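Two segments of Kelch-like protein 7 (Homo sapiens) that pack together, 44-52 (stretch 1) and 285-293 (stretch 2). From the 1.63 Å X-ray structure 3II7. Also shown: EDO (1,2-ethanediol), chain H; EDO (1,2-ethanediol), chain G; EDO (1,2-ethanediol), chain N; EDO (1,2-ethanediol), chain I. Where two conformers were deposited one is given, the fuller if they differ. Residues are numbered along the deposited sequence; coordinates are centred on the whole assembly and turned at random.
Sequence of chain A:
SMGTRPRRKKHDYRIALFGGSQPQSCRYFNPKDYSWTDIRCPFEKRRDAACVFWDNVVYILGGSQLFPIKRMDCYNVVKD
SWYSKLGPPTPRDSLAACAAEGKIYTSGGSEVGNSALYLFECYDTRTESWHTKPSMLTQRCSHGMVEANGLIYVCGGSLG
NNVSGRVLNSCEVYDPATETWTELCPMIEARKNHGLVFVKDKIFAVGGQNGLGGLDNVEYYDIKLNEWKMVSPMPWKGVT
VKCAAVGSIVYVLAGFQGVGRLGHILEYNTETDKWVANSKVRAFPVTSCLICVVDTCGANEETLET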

# COMPACT_ATOMS: atom_id res chain seq x y z
N GLU A 44 -13.27 0.79 14.58
CA GLU A 44 -13.15 2.19 14.20
C GLU A 44 -11.91 2.41 13.33
O GLU A 44 -10.96 1.61 13.37
CB GLU A 44 -13.08 3.05 15.45
CG GLU A 44 -14.37 3.07 16.22
CD GLU A 44 -14.41 4.16 17.27
OE1 GLU A 44 -13.34 4.54 17.79
OE2 GLU A 44 -15.53 4.65 17.56
N LYS A 45 -11.92 3.50 12.57
CA LYS A 45 -10.82 3.87 11.72
C LYS A 45 -9.53 3.97 12.51
O LYS A 45 -9.53 4.49 13.63
CB LYS A 45 -11.04 5.28 11.16
CG LYS A 45 -12.19 5.48 10.26
CD LYS A 45 -12.51 6.99 10.11
CE LYS A 45 -11.63 7.65 9.08
NZ LYS A 45 -12.07 7.25 7.72
N ARG A 46 -8.45 3.51 11.88
CA ARG A 46 -7.10 3.72 12.36
C ARG A 46 -6.46 4.84 11.58
O ARG A 46 -6.71 4.98 10.35
CB ARG A 46 -6.25 2.49 12.13
CG ARG A 46 -6.67 1.27 12.87
CD ARG A 46 -5.65 0.19 12.76
NE ARG A 46 -6.11 -1.05 13.37
CZ ARG A 46 -5.33 -1.98 13.94
NH1 ARG A 46 -4.01 -1.82 14.01
NH2 ARG A 46 -5.87 -3.06 14.46
N ARG A 47 -5.63 5.62 12.24
CA ARG A 47 -4.77 6.62 11.57
C ARG A 47 -3.47 5.97 11.12
O ARG A 47 -2.77 5.40 11.93
CB ARG A 47 -4.43 7.76 12.54
CG ARG A 47 -3.53 8.84 11.95
CD ARG A 47 -2.99 9.80 13.02
NE ARG A 47 -4.07 10.47 13.73
CZ ARG A 47 -4.52 10.15 14.95
NH1 ARG A 47 -3.96 9.16 15.66
NH2 ARG A 47 -5.52 10.83 15.48
N ASP A 48 -3.14 6.12 9.83
CA ASP A 48 -1.84 5.75 9.29
C ASP A 48 -1.44 4.29 9.57
O ASP A 48 -0.34 4.01 10.01
CB ASP A 48 -0.79 6.74 9.80
CG ASP A 48 -1.02 8.16 9.26
OD1 ASP A 48 -1.53 8.29 8.12
OD2 ASP A 48 -0.71 9.11 9.99
N ALA A 49 -2.38 3.38 9.35
CA ALA A 49 -2.10 1.92 9.44
C ALA A 49 -1.73 1.34 8.07
O ALA A 49 -1.48 2.09 7.10
CB ALA A 49 -3.32 1.19 10.05
N ALA A 50 -1.65 0.02 8.01
CA ALA A 50 -1.36 -0.71 6.78
C ALA A 50 -2.21 -1.95 6.72
O ALA A 50 -2.70 -2.42 7.74
CB ALA A 50 0.12 -1.09 6.70
N CYS A 51 -2.40 -2.48 5.50
CA CYS A 51 -3.14 -3.74 5.37
C CYS A 51 -2.45 -4.66 4.38
O CYS A 51 -1.61 -4.21 3.60
CB CYS A 51 -4.58 -3.50 4.98
SG CYS A 51 -4.83 -3.17 3.28
N VAL A 52 -2.75 -5.94 4.45
CA VAL A 52 -2.15 -6.91 3.56
C VAL A 52 -3.08 -8.12 3.49
O VAL A 52 -3.74 -8.45 4.46
CB VAL A 52 -0.70 -7.31 4.07
CG1 VAL A 52 -0.72 -7.57 5.59
CG2 VAL A 52 -0.15 -8.51 3.31
N PRO A 285 -14.91 7.76 -0.94
CA PRO A 285 -14.83 9.09 -0.32
C PRO A 285 -13.89 9.18 0.89
O PRO A 285 -13.56 10.28 1.34
CB PRO A 285 -16.25 9.36 0.10
CG PRO A 285 -16.83 7.98 0.35
CD PRO A 285 -16.24 7.15 -0.73
N VAL A 286 -13.48 8.03 1.41
CA VAL A 286 -12.52 7.96 2.52
C VAL A 286 -11.11 7.85 1.94
O VAL A 286 -10.63 6.76 1.60
CB VAL A 286 -12.81 6.78 3.46
CG1 VAL A 286 -11.85 6.81 4.67
CG2 VAL A 286 -14.26 6.81 3.90
N THR A 287 -10.46 9.02 1.84
CA THR A 287 -9.18 9.11 1.13
C THR A 287 -8.04 8.47 1.90
O THR A 287 -7.04 8.09 1.32
CB THR A 287 -8.84 10.60 0.76
OG1 THR A 287 -8.67 11.37 1.93
CG2 THR A 287 -9.97 11.22 -0.11
N SER A 288 -8.18 8.34 3.22
CA SER A 288 -7.16 7.69 4.03
C SER A 288 -7.44 6.21 4.31
O SER A 288 -6.98 5.66 5.30
CB SER A 288 -7.01 8.45 5.34
OG SER A 288 -8.23 8.44 6.05
N CYS A 289 -8.19 5.57 3.44
CA CYS A 289 -8.55 4.19 3.59
C CYS A 289 -7.33 3.30 3.38
O CYS A 289 -6.32 3.70 2.82
CB CYS A 289 -9.62 3.81 2.57
SG CYS A 289 -9.13 3.97 0.85
N LEU A 290 -7.46 2.07 3.87
CA LEU A 290 -6.56 0.99 3.53
C LEU A 290 -7.10 0.28 2.30
O LEU A 290 -8.33 0.20 2.09
CB LEU A 290 -6.45 0.03 4.73
CG LEU A 290 -5.99 0.70 6.01
CD1 LEU A 290 -6.06 -0.31 7.15
CD2 LEU A 290 -4.57 1.23 5.81
N ILE A 291 -6.19 -0.20 1.46
CA ILE A 291 -6.57 -0.86 0.20
C ILE A 291 -5.70 -2.09 -0.05
O ILE A 291 -4.48 -2.08 0.21
CB ILE A 291 -6.44 0.16 -0.99
CG1 ILE A 291 -6.97 -0.48 -2.30
CG2 ILE A 291 -5.01 0.71 -1.10
CD1 ILE A 291 -7.13 0.54 -3.47
N CYS A 292 -6.32 -3.17 -0.55
CA CYS A 292 -5.58 -4.34 -0.95
C CYS A 292 -6.41 -5.15 -1.94
O CYS A 292 -7.63 -4.97 -2.04
CB CYS A 292 -5.16 -5.21 0.25
SG CYS A 292 -6.50 -5.95 1.15
N VAL A 293 -5.74 -6.01 -2.68
CA VAL A 293 -6.41 -6.93 -3.58
C VAL A 293 -6.70 -8.21 -2.82
O VAL A 293 -5.80 -8.77 -2.15
CB VAL A 293 -5.57 -7.24 -4.83
CG1 VAL A 293 -6.28 -8.30 -5.73
CG2 VAL A 293 -5.28 -5.96 -5.56
C1 EDO H . -4.75 3.96 7.02
O1 EDO H . -4.93 4.03 8.43
C2 EDO H . -4.36 5.28 6.41
O2 EDO H . -3.85 5.04 5.09
C1 EDO G . -9.10 1.87 8.50
O1 EDO G . -8.55 1.60 9.80
C2 EDO G . -8.39 3.05 7.84
O2 EDO G . -8.59 4.27 8.61
C1 EDO N . -11.07 12.03 4.63
O1 EDO N . -11.24 11.69 3.26
C2 EDO N . -11.13 10.76 5.44
O2 EDO N . -10.05 9.93 5.03
C1 EDO I . -5.26 11.46 3.64
O1 EDO I . -6.65 11.59 3.36
C2 EDO I . -4.52 11.10 2.36
O2 EDO I . -4.88 9.78 1.85
O HOH W 1 -9.71 5.92 7.21

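The two stretches lie more than 230 residues apart in the chain, yet each contributes part of a strand to the same place. Strand 50-52 and strand 290-293 run nearly parallel, their N-to-C directions differing by 14° and their axes approaching to 6.4 Å. That spacing is too wide for the backbone ladder of a single sheet, and no hydrogen bond crosses between the stretches; the contact between them is made mainly by side chains packing on side chains and backbone. C51 lies nearest L290, their CA atoms 6.1 Å apart. Ahead of its strand, stretch 2 makes a type I beta turn from V286 to C289, closed by a hydrogen bond from C289 N to V286 O (3.3 Å).

Strand alternation decides which residues meet. L290 and C292 direct their CA-to-CB bonds toward stretch 1, while I291 between them points away; in stretch 1, C51 points toward its partner and its neighbours A50 and V52 point away. L290 and C51 therefore lose the most surface in the contact. The sulfur of C51 sits over the backbone of stretch 2: C51 SG is 3.9 Å from L290 CB, C51 SG is 3.7 Å from C292 CB, and C51 SG is 3.3 Å from I291 O, a carbonyl oxygen. A cysteine suits this position because its short side chain and polarizable sulfur can rest against both apolar carbon and a carbonyl oxygen.

L290, with chi1 m and chi2 t, reaches back along stretch 1. L290 CD2 lies 3.5 Å from A49 O and 3.9 Å from A50 N, and L290 CD1 is 4.3 Å from A49 CB. The methyl of A49 adds a small apolar surface beside the leucine.

Toward the turn the contact becomes more polar and more open. The CA-to-CB bond of K45 points sideways, but its long chain bends through two p torsions, chi3 and chi4, and the end of its side chain comes nearer to stretch 2. K45 NZ lies 3.1 Å from V286 CG1, a tight approach of an ammonium group to a methyl. K45 NZ donates a hydrogen bond to water 1 (2.8 Å), besides bonding elsewhere in the structure, and water 1 is also hydrogen-bonded to S288 OG at 3.1 Å. Serine suits this exposed site, since its hydroxyl can join a water bridge where K45 NZ and S288 OG are themselves 4.4 Å apart.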